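Local coordinates for viral protein F93 (Sulfolobus turreted icosahedral virus, PDB 2CO5) that probably binds DNA through a winged-helix fold and pairs with a second copy of itself, the two chains being linked by a disulfide bond, at residues V17-G22 and L71-K76. Residues are numbered along the deposited sequence; the frame is centred on the assembly and turned at random. Where two conformers were deposited one is given.
Sequences VLVING and LFLTEK
In this winged-helix fold the C-terminal turn of helix 9-20 packs against strand 70-73, the central strand of the three-stranded antiparallel sheet, in a buried contact made by apolar side chains, with no hydrogen bond between the two segments. L71, in strand 70-73, has its side chain directed toward the helix. Its CB lies 4.4 Å from L18 CD1, and the same methyl also rests against the L71 backbone, 4.0 Å from the carbonyl O. The side chain of F72 sets off away from the helix, and its ring makes a cation-pi contact with R61 of strand 60-63. L18 CD1 also lies 4.0 Å from L73 N, so one methyl touches the strand at both L71 and L73. An unusual first torsion of L18 (chi1 -94°) goes with this placement. L73 points back to the helix and completes the alternation; its CB stands 4.3 Å from L18 CB, where the two backbones come closest. With CG anti to the backbone N (chi1 -166°), its branch extends to V19. L60 of strand 60-63 packs beside both L18 and L73, while M78 and F81 of helix 75-92 pack on V19. T74 follows the strand and is the N-cap of that helix, its OG1 capping G77 N. The chain beyond helix 9-20 turns off in a Schellman motif with G22 at C-prime. Within this turn N21 ND2 donates to V17 O at 2.6 Å, from above the carbonyl plane, and N21 N gives the same oxygen a second donor. The tightest touch is oblique, methyl to methyl: V19 CG2, anti to its carbonyl carbon, meets L73 CD2 at 3.4 Å, shorter than a usual van der Waals contact.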
ATOM      1  N   VAL B  17     -13.904   0.816   4.916  1.00 53.05           N
ATOM      2  CA  VAL B  17     -15.042   0.127   5.536  1.00 53.51           C
ATOM      3  C   VAL B  17     -15.843   1.076   6.441  1.00 53.62           C
ATOM      4  O   VAL B  17     -17.071   0.996   6.499  1.00 55.11           O
ATOM      5  CB  VAL B  17     -14.590  -1.145   6.305  1.00 55.30           C
ATOM      6  CG1 VAL B  17     -15.661  -1.621   7.293  1.00 55.15           C
ATOM      7  CG2 VAL B  17     -14.256  -2.253   5.322  1.00 51.01           C
ATOM      8  N   LEU B  18     -15.145   1.981   7.123  1.00 51.42           N
ATOM      9  CA  LEU B  18     -15.801   3.058   7.878  1.00 51.05           C
ATOM     10  C   LEU B  18     -16.606   3.998   6.973  1.00 47.66           C
ATOM     11  O   LEU B  18     -17.784   4.233   7.222  1.00 49.54           O
ATOM     12  CB  LEU B  18     -14.774   3.854   8.691  1.00 50.34           C
ATOM     13  CG  LEU B  18     -14.603   3.390  10.140  1.00 54.39           C
ATOM     14  CD1 LEU B  18     -15.786   3.863  10.968  1.00 44.99           C
ATOM     15  CD2 LEU B  18     -14.448   1.874  10.219  1.00 45.26           C
ATOM     16  N   VAL B  19     -15.970   4.521   5.929  1.00 47.48           N
ATOM     17  CA  VAL B  19     -16.641   5.397   4.952  1.00 48.90           C
ATOM     18  C   VAL B  19     -17.845   4.708   4.297  1.00 49.21           C
ATOM     19  O   VAL B  19     -18.906   5.310   4.140  1.00 52.81           O
ATOM     20  CB  VAL B  19     -15.659   5.862   3.851  1.00 46.80           C
ATOM     21  CG1 VAL B  19     -16.400   6.534   2.694  1.00 43.64           C
ATOM     22  CG2 VAL B  19     -14.618   6.794   4.437  1.00 51.46           C
ATOM     23  N   ILE B  20     -17.659   3.447   3.919  1.00 50.84           N
ATOM     24  CA  ILE B  20     -18.734   2.595   3.394  1.00 50.71           C
ATOM     25  C   ILE B  20     -19.949   2.533   4.328  1.00 47.91           C
ATOM     26  O   ILE B  20     -21.090   2.527   3.871  1.00 42.02           O
ATOM     27  CB  ILE B  20     -18.213   1.150   3.148  1.00 48.79           C
ATOM     28  CG1 ILE B  20     -17.586   1.030   1.757  1.00 63.02           C
ATOM     29  CG2 ILE B  20     -19.324   0.137   3.285  1.00 57.97           C
ATOM     30  CD1 ILE B  20     -16.872  -0.308   1.510  1.00 54.35           C
ATOM     31  N   ASN B  21     -19.687   2.479   5.633  1.00 49.78           N
ATOM     32  CA  ASN B  21     -20.735   2.383   6.647  1.00 48.98           C
ATOM     33  C   ASN B  21     -21.090   3.745   7.245  1.00 49.87           C
ATOM     34  O   ASN B  21     -21.520   3.832   8.393  1.00 51.47           O
ATOM     35  CB  ASN B  21     -20.303   1.403   7.745  1.00 50.02           C
ATOM     36  CG  ASN B  21     -20.324  -0.044   7.276  1.00 42.33           C
ATOM     37  OD1 ASN B  21     -21.381  -0.668   7.213  1.00 46.76           O
ATOM     38  ND2 ASN B  21     -19.152  -0.580   6.941  1.00 48.04           N
ATOM     39  N   GLY B  22     -20.918   4.804   6.457  1.00 49.61           N
ATOM     40  CA  GLY B  22     -21.274   6.156   6.875  1.00 50.59           C
ATOM     41  C   GLY B  22     -20.472   6.698   8.045  1.00 51.01           C
ATOM     42  O   GLY B  22     -21.028   7.384   8.902  1.00 49.64           O
ATOM     43  N   LEU B  71     -16.979   2.593  16.626  1.00 51.89           N
ATOM     44  CA  LEU B  71     -15.936   3.352  15.946  1.00 51.57           C
ATOM     45  C   LEU B  71     -16.569   4.470  15.119  1.00 51.29           C
ATOM     46  O   LEU B  71     -17.624   4.290  14.513  1.00 49.75           O
ATOM     47  CB  LEU B  71     -15.087   2.441  15.048  1.00 50.80           C
ATOM     48  CG  LEU B  71     -14.221   1.395  15.753  1.00 49.68           C
ATOM     49  CD1 LEU B  71     -13.502   0.511  14.731  1.00 51.20           C
ATOM     50  CD2 LEU B  71     -13.215   2.070  16.706  1.00 47.91           C
ATOM     51  N   PHE B  72     -15.913   5.626  15.125  1.00 52.48           N
ATOM     52  CA  PHE B  72     -16.300   6.767  14.314  1.00 50.39           C
ATOM     53  C   PHE B  72     -15.088   7.244  13.529  1.00 51.32           C
ATOM     54  O   PHE B  72     -13.975   7.268  14.058  1.00 48.57           O
ATOM     55  CB  PHE B  72     -16.784   7.913  15.191  1.00 47.56           C
ATOM     56  CG  PHE B  72     -18.044   7.612  15.952  1.00 52.70           C
ATOM     57  CD1 PHE B  72     -17.986   7.010  17.203  1.00 56.73           C
ATOM     58  CD2 PHE B  72     -19.283   7.946  15.428  1.00 44.41           C
ATOM     59  CE1 PHE B  72     -19.140   6.729  17.912  1.00 34.03           C
ATOM     60  CE2 PHE B  72     -20.449   7.677  16.140  1.00 59.29           C
ATOM     61  CZ  PHE B  72     -20.368   7.058  17.384  1.00 47.17           C
ATOM     62  N   LEU B  73     -15.319   7.629  12.274  1.00 49.78           N
ATOM     63  CA  LEU B  73     -14.307   8.281  11.460  1.00 49.81           C
ATOM     64  C   LEU B  73     -14.391   9.792  11.695  1.00 49.42           C
ATOM     65  O   LEU B  73     -15.426  10.395  11.488  1.00 50.30           O
ATOM     66  CB  LEU B  73     -14.533   7.949   9.977  1.00 53.63           C
ATOM     67  CG  LEU B  73     -13.406   8.273   8.995  1.00 48.89           C
ATOM     68  CD1 LEU B  73     -12.169   7.460   9.309  1.00 53.34           C
ATOM     69  CD2 LEU B  73     -13.858   8.011   7.572  1.00 45.91           C
ATOM     70  N   THR B  74     -13.293  10.395  12.134  1.00 52.46           N
ATOM     71  CA  THR B  74     -13.237  11.830  12.386  1.00 50.52           C
ATOM     72  C   THR B  74     -13.010  12.615  11.099  1.00 50.92           C
ATOM     73  O   THR B  74     -12.726  12.036  10.050  1.00 56.46           O
ATOM     74  CB  THR B  74     -12.078  12.176  13.343  1.00 52.86           C
ATOM     75  OG1 THR B  74     -10.822  11.884  12.702  1.00 44.61           O
ATOM     76  CG2 THR B  74     -12.201  11.385  14.646  1.00 51.81           C
ATOM     77  N   GLU B  75     -13.125  13.939  11.195  1.00 51.34           N
ATOM     78  CA  GLU B  75     -12.817  14.824  10.076  0.50 50.47           C
ATOM     79  C   GLU B  75     -11.379  14.614   9.623  1.00 51.38           C
ATOM     80  O   GLU B  75     -11.098  14.556   8.427  1.00 50.70           O
ATOM     81  CB  GLU B  75     -13.007  16.285  10.479  0.50 52.82           C
ATOM     82  CG  GLU B  75     -14.446  16.682  10.761  0.50 47.35           C
ATOM     83  CD  GLU B  75     -14.549  18.054  11.391  0.50 52.73           C
ATOM     84  OE1 GLU B  75     -13.588  18.846  11.257  0.50 62.87           O
ATOM     85  OE2 GLU B  75     -15.590  18.341  12.021  0.50 54.73           O
ATOM     86  N   LYS B  76     -10.468  14.495  10.593  1.00 51.15           N
ATOM     87  CA  LYS B  76      -9.063  14.199  10.313  1.00 49.37           C
ATOM     88  C   LYS B  76      -8.936  12.883   9.529  1.00 51.93           C
ATOM     89  O   LYS B  76      -8.134  12.780   8.592  1.00 50.85           O
ATOM     90  CB  LYS B  76      -8.260  14.123  11.619  1.00 48.54           C
ATOM     91  CG  LYS B  76      -6.764  13.812  11.444  1.00 50.34           C
ATOM     92  CD  LYS B  76      -6.026  13.750  12.786  1.00 48.50           C
ATOM     93  CE  LYS B  76      -4.580  13.307  12.600  1.00 50.18           C
ATOM     94  NZ  LYS B  76      -3.748  13.483  13.828  1.00 55.24           N
TER